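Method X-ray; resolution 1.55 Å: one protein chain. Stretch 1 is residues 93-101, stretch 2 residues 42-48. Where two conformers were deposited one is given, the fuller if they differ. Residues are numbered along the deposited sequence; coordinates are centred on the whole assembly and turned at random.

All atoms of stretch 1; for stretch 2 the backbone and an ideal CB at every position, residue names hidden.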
ATOM      1  N   LEU A  93     -18.180  -8.127  -0.463  1.00 13.08           N
ATOM      2  CA  LEU A  93     -17.117  -7.674  -1.345  1.00 13.03           C
ATOM      3  C   LEU A  93     -16.172  -8.820  -1.713  1.00 12.19           C
ATOM      4  O   LEU A  93     -15.850  -9.007  -2.888  1.00 11.84           O
ATOM      5  CB  LEU A  93     -16.369  -6.524  -0.680  1.00 13.27           C
ATOM      6  CG  LEU A  93     -15.250  -5.856  -1.454  1.00 15.53           C
ATOM      7  CD1 LEU A  93     -15.875  -5.054  -2.585  1.00 16.04           C
ATOM      8  CD2 LEU A  93     -14.416  -4.961  -0.508  1.00 15.53           C
ATOM      9  N   ALA A  94     -15.759  -9.632  -0.728  1.00 10.40           N
ATOM     10  CA  ALA A  94     -14.889 -10.781  -1.008  1.00 10.05           C
ATOM     11  C   ALA A  94     -15.659 -11.871  -1.742  1.00 11.12           C
ATOM     12  O   ALA A  94     -15.133 -12.509  -2.664  1.00 11.24           O
ATOM     13  CB  ALA A  94     -14.303 -11.365   0.294  1.00 10.01           C
ATOM     14  N   ARG A  95     -16.912 -12.102  -1.341  1.00 12.99           N
ATOM     15  CA  ARG A  95     -17.672 -13.185  -1.955  1.00 13.88           C
ATOM     16  C   ARG A  95     -17.885 -12.926  -3.448  1.00 12.40           C
ATOM     17  O   ARG A  95     -17.841 -13.860  -4.272  1.00 14.67           O
ATOM     18  CB  ARG A  95     -19.000 -13.365  -1.223  1.00 15.62           C
ATOM     19  CG  ARG A  95     -19.683 -14.715  -1.529  1.00 16.85           C
ATOM     20  CD  ARG A  95     -20.964 -14.959  -0.732  1.00 19.28           C
ATOM     21  NE  ARG A  95     -20.857 -14.657   0.708  1.00 21.77           N
ATOM     22  CZ  ARG A  95     -20.505 -15.520   1.673  1.00 24.81           C
ATOM     23  NH1 ARG A  95     -20.118 -16.755   1.382  1.00 24.64           N
ATOM     24  NH2 ARG A  95     -20.483 -15.104   2.947  1.00 27.20           N
ATOM     25  N   ASN A  96     -18.114 -11.664  -3.816  1.00 10.28           N
ATOM     26  CA  ASN A  96     -18.385 -11.327  -5.210  1.00  9.30           C
ATOM     27  C   ASN A  96     -17.121 -11.210  -6.043  1.00 10.25           C
ATOM     28  O   ASN A  96     -17.172 -11.412  -7.260  1.00 12.25           O
ATOM     29  CB  ASN A  96     -19.166 -10.013  -5.292  1.00 11.63           C
ATOM     30  CG  ASN A  96     -20.545 -10.144  -4.682  1.00 14.28           C
ATOM     31  OD1 ASN A  96     -21.121 -11.219  -4.726  1.00 18.73           O
ATOM     32  ND2 ASN A  96     -21.066  -9.070  -4.093  1.00 12.03           N
ATOM     33  N   HIS A  97     -15.999 -10.841  -5.438  1.00 10.01           N
ATOM     34  CA  HIS A  97     -14.847 -10.477  -6.247  1.00  9.01           C
ATOM     35  C   HIS A  97     -13.601 -11.316  -6.006  1.00 10.58           C
ATOM     36  O   HIS A  97     -12.660 -11.209  -6.794  1.00 11.87           O
ATOM     37  CB  HIS A  97     -14.536  -8.984  -6.047  1.00  9.32           C
ATOM     38  CG  HIS A  97     -15.733  -8.125  -6.292  1.00  9.54           C
ATOM     39  ND1 HIS A  97     -16.373  -8.091  -7.510  1.00  9.17           N
ATOM     40  CD2 HIS A  97     -16.423  -7.287  -5.477  1.00 10.16           C
ATOM     41  CE1 HIS A  97     -17.415  -7.276  -7.431  1.00  9.66           C
ATOM     42  NE2 HIS A  97     -17.469  -6.777  -6.209  1.00 10.20           N
ATOM     43  N   LEU A  98     -13.547 -12.132  -4.958  1.00 10.63           N
ATOM     44  CA  LEU A  98     -12.337 -12.910  -4.704  1.00 11.95           C
ATOM     45  C   LEU A  98     -12.591 -14.414  -4.654  1.00 14.04           C
ATOM     46  O   LEU A  98     -11.666 -15.174  -4.364  1.00 16.68           O
ATOM     47  CB  LEU A  98     -11.652 -12.419  -3.413  1.00 11.69           C
ATOM     48  CG  LEU A  98     -11.188 -10.943  -3.578  1.00 11.07           C
ATOM     49  CD1 LEU A  98     -10.741 -10.174  -2.237  1.00  7.88           C
ATOM     50  CD2 LEU A  98     -10.095 -10.818  -4.638  1.00 12.96           C
ATOM     51  N   VAL A  99     -13.804 -14.856  -4.939  1.00 16.71           N
ATOM     52  CA  VAL A  99     -14.134 -16.274  -5.096  1.00 17.24           C
ATOM     53  C   VAL A  99     -14.038 -16.609  -6.579  1.00 17.48           C
ATOM     54  O   VAL A  99     -14.563 -15.869  -7.428  1.00 19.71           O
ATOM     55  CB  VAL A  99     -15.532 -16.563  -4.527  1.00 18.05           C
ATOM     56  CG1 VAL A  99     -15.979 -17.984  -4.856  1.00 18.31           C
ATOM     57  CG2 VAL A  99     -15.548 -16.368  -3.012  1.00 19.57           C
ATOM     58  N   THR A 100     -13.360 -17.726  -6.907  0.62 16.18           N
ATOM     59  CA  THR A 100     -12.987 -18.013  -8.300  0.62 17.20           C
ATOM     60  C   THR A 100     -14.182 -18.303  -9.211  0.62 15.97           C
ATOM     61  O   THR A 100     -14.061 -18.149 -10.433  0.62 17.20           O
ATOM     62  CB  THR A 100     -11.997 -19.198  -8.403  0.62 19.08           C
ATOM     63  OG1 THR A 100     -12.566 -20.412  -7.870  0.62 19.35           O
ATOM     64  CG2 THR A 100     -10.672 -18.875  -7.709  0.62 21.91           C
ATOM     65  N   THR A 101     -15.316 -18.736  -8.669  1.00 12.69           N
ATOM     66  CA  THR A 101     -16.467 -19.053  -9.502  1.00 11.17           C
ATOM     67  C   THR A 101     -17.490 -17.926  -9.522  1.00 12.72           C
ATOM     68  O   THR A 101     -18.552 -18.069 -10.136  1.00 14.52           O
ATOM     69  CB  THR A 101     -17.120 -20.362  -9.047  1.00 13.71           C
ATOM     70  OG1 THR A 101     -17.275 -20.322  -7.634  1.00 17.45           O
ATOM     71  CG2 THR A 101     -16.217 -21.543  -9.383  1.00 14.56           C
ATOM     72  N   UNK A  42      -7.911 -18.805   0.624  1.00 16.80           N
ATOM     73  CA  UNK A  42      -8.707 -18.358   1.775  1.00 16.37           C
ATOM     74  C   UNK A  42     -10.167 -18.131   1.393  1.00 15.42           C
ATOM     75  O   UNK A  42     -11.088 -18.530   2.119  1.00 15.85           O
ATOM     76  CB  UNK A  42      -8.119 -17.072   2.360  1.00 16.37           C
ATOM     77  N   UNK A  43     -10.401 -17.424   0.286  1.00 16.32           N
ATOM     78  CA  UNK A  43     -11.760 -16.989  -0.045  1.00 16.04           C
ATOM     79  C   UNK A  43     -12.591 -18.142  -0.573  1.00 18.84           C
ATOM     80  O   UNK A  43     -13.764 -18.282  -0.212  1.00 20.01           O
ATOM     81  CB  UNK A  43     -11.726 -15.857  -1.074  1.00 16.04           C
ATOM     82  N   UNK A  44     -11.980 -19.009  -1.374  1.00 19.65           N
ATOM     83  CA  UNK A  44     -12.720 -20.168  -1.839  1.00 20.71           C
ATOM     84  C   UNK A  44     -13.077 -21.084  -0.672  1.00 21.94           C
ATOM     85  O   UNK A  44     -14.162 -21.691  -0.665  1.00 23.21           O
ATOM     86  CB  UNK A  44     -11.910 -20.932  -2.889  1.00 20.71           C
ATOM     87  N   UNK A  45     -12.199 -21.180   0.331  1.00 18.74           N
ATOM     88  CA  UNK A  45     -12.501 -22.020   1.485  1.00 18.05           C
ATOM     89  C   UNK A  45     -13.648 -21.426   2.298  1.00 18.53           C
ATOM     90  O   UNK A  45     -14.639 -22.102   2.600  1.00 18.57           O
ATOM     91  CB  UNK A  45     -11.260 -22.189   2.363  1.00 18.05           C
ATOM     92  N   UNK A  46     -13.552 -20.141   2.641  1.00 17.01           N
ATOM     93  CA  UNK A  46     -14.563 -19.574   3.520  1.00 17.86           C
ATOM     94  C   UNK A  46     -15.895 -19.366   2.809  1.00 20.25           C
ATOM     95  O   UNK A  46     -16.944 -19.313   3.472  1.00 22.64           O
ATOM     96  CB  UNK A  46     -14.069 -18.245   4.094  1.00 17.86           C
ATOM     97  N   UNK A  47     -15.881 -19.294   1.476  1.00 18.51           N
ATOM     98  CA  UNK A  47     -17.128 -19.208   0.726  1.00 20.79           C
ATOM     99  C   UNK A  47     -18.039 -20.395   0.990  1.00 20.41           C
ATOM    100  O   UNK A  47     -19.268 -20.263   0.927  1.00 20.91           O
ATOM    101  CB  UNK A  47     -16.834 -19.106  -0.772  1.00 20.79           C
ATOM    102  N   UNK A  48     -17.458 -21.564   1.252  1.00 19.93           N
ATOM    103  CA  UNK A  48     -18.259 -22.739   1.554  1.00 24.08           C
ATOM    104  C   UNK A  48     -19.108 -22.538   2.789  1.00 24.70           C
ATOM    105  O   UNK A  48     -20.260 -22.984   2.835  1.00 28.35           O
ATOM    106  CB  UNK A  48     -17.359 -23.963   1.736  1.00 24.08           C
TER

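Stretch 2 is helical, and only some of its positions look onto stretch 1, where a helix gives way to a loop near Leu98.

Position 42 has no atom of stretch 1 within 5.5 Å of its ideal CB, so stretch 1 sets no preference. The residue is Val42, which makes no contact here.

At position 43 the CA-to-CB bond points toward stretch 1, and the ideal CB lies 3.4 Å from Leu98 O and 4.3 Å from Val99 CG2. Beyond it are the methyl of Ala94 and the side chain of Leu98, an apolar surface with room alongside for a long side chain. Leucine, methionine or an aromatic residue would suit. The deposited Phe43, with chi1 in the m well, sets one ring face against Leu98: Leu98 CB sits 4.0 Å from the centroid of the Phe43 ring, 22° off the normal, a CH-pi contact. Ala94 CB packs 4.0 Å from Phe43 CD1, approaching obliquely.

Position 44 points sideways, its ideal CB 5.1 Å from Thr100 OG1. Here the loop offers a donor, the backbone N of Thr100, together with a hydroxyl. An acceptor on a short arm is wanted: aspartate or asparagine could serve, and perhaps a longer glutamate or glutamine if it folded back. It is Asp44, with chi1 m, which brings the carboxylate to the loop. Thr100 N donates to Asp44 OD1 at 2.9 Å, and the angle of 171° makes this nearly linear; a weak hydrogen bond from Thr100 OG1 to Asp44 OD1 spans 3.4 Å. A water donates both to Asp44 OD2 (3.0 Å) and to Leu98 O (2.8 Å), linking the carboxylate to the carbonyl of Leu98 as well.

Position 45 is out of reach, and many residues would do; it is Ile45.

Position 46 points sideways, and no atom of stretch 1 lies within 5.5 Å of its ideal CB, so stretch 1 hardly restricts the side chain, and many types would do. Leu46 touches nothing in stretch 1 with its side chain, but its carbonyl takes part: one water donates to Leu46 O at 2.8 Å and accepts from Arg95 NH1 at 3.0 Å.

At position 47 the ideal CB is 3.8 Å from Val99 CG2 and 4.6 Å from Arg95 NH1. The methyl favours aliphatic carbon near the backbone, while the guanidinium invites a polar or acidic end, so asparagine, aspartate, glutamine or glutamate are all reasonable. Asn47 is found, with chi1 t; its CB packs 3.8 Å from Val99 CG2, and its amide end reaches the edge of the Arg95 guanidinium.

Position 48 points away, where a polar residue is easily accommodated, and Glu48 makes no contact with stretch 1.

Stretch 2 (42-48) VFDILNE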
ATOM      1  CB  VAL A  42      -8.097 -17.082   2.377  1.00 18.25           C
ATOM      2  CG1 VAL A  42      -8.961 -16.560   3.503  1.00 20.56           C
ATOM      3  CG2 VAL A  42      -6.725 -17.386   2.880  1.00 19.19           C
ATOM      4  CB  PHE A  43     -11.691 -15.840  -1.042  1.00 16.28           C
ATOM      5  CG  PHE A  43     -10.825 -14.713  -0.547  1.00 16.35           C
ATOM      6  CD1 PHE A  43     -11.251 -13.930   0.520  1.00 17.46           C
ATOM      7  CD2 PHE A  43      -9.559 -14.512  -1.074  1.00 15.49           C
ATOM      8  CE1 PHE A  43     -10.435 -12.906   1.028  1.00 18.00           C
ATOM      9  CE2 PHE A  43      -8.731 -13.508  -0.564  1.00 16.44           C
ATOM     10  CZ  PHE A  43      -9.182 -12.697   0.481  1.00 16.71           C
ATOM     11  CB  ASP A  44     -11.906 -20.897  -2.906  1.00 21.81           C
ATOM     12  CG  ASP A  44     -11.729 -20.075  -4.185  1.00 25.88           C
ATOM     13  OD1 ASP A  44     -12.679 -19.396  -4.609  1.00 25.21           O
ATOM     14  OD2 ASP A  44     -10.619 -20.088  -4.758  1.00 30.91           O
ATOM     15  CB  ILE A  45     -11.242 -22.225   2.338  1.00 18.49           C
ATOM     16  CG1 ILE A  45     -10.266 -23.130   1.586  1.00 20.03           C
ATOM     17  CG2 ILE A  45     -11.614 -22.781   3.713  1.00 18.27           C
ATOM     18  CD1 ILE A  45      -8.899 -23.230   2.226  1.00 20.76           C
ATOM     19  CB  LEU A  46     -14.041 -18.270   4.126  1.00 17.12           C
ATOM     20  CG  LEU A  46     -13.070 -18.476   5.301  1.00 19.18           C
ATOM     21  CD1 LEU A  46     -12.392 -17.163   5.616  1.00 19.86           C
ATOM     22  CD2 LEU A  46     -13.785 -18.972   6.546  1.00 18.80           C
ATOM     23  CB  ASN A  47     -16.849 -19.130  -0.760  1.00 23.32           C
ATOM     24  CG  ASN A  47     -18.111 -19.034  -1.558  1.00 26.97           C
ATOM     25  OD1 ASN A  47     -18.390 -19.893  -2.412  1.00 30.86           O
ATOM     26  ND2 ASN A  47     -18.937 -18.031  -1.243  1.00 28.13           N
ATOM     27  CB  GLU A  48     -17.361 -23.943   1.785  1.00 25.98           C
ATOM     28  CG  GLU A  48     -16.441 -24.257   0.672  1.00 30.55           C
ATOM     29  CD  GLU A  48     -15.907 -25.676   0.809  1.00 36.59           C
ATOM     30  OE1 GLU A  48     -16.660 -26.525   1.343  1.00 37.55           O
ATOM     31  OE2 GLU A  48     -14.747 -25.923   0.410  1.00 40.42           O
TER
HETATM   32  O   HOH W   1      -9.765 -17.215  -4.856  1.00 38.65           O
HETATM   33  O   HOH W   2     -19.538 -18.355   3.901  1.00 20.09           O
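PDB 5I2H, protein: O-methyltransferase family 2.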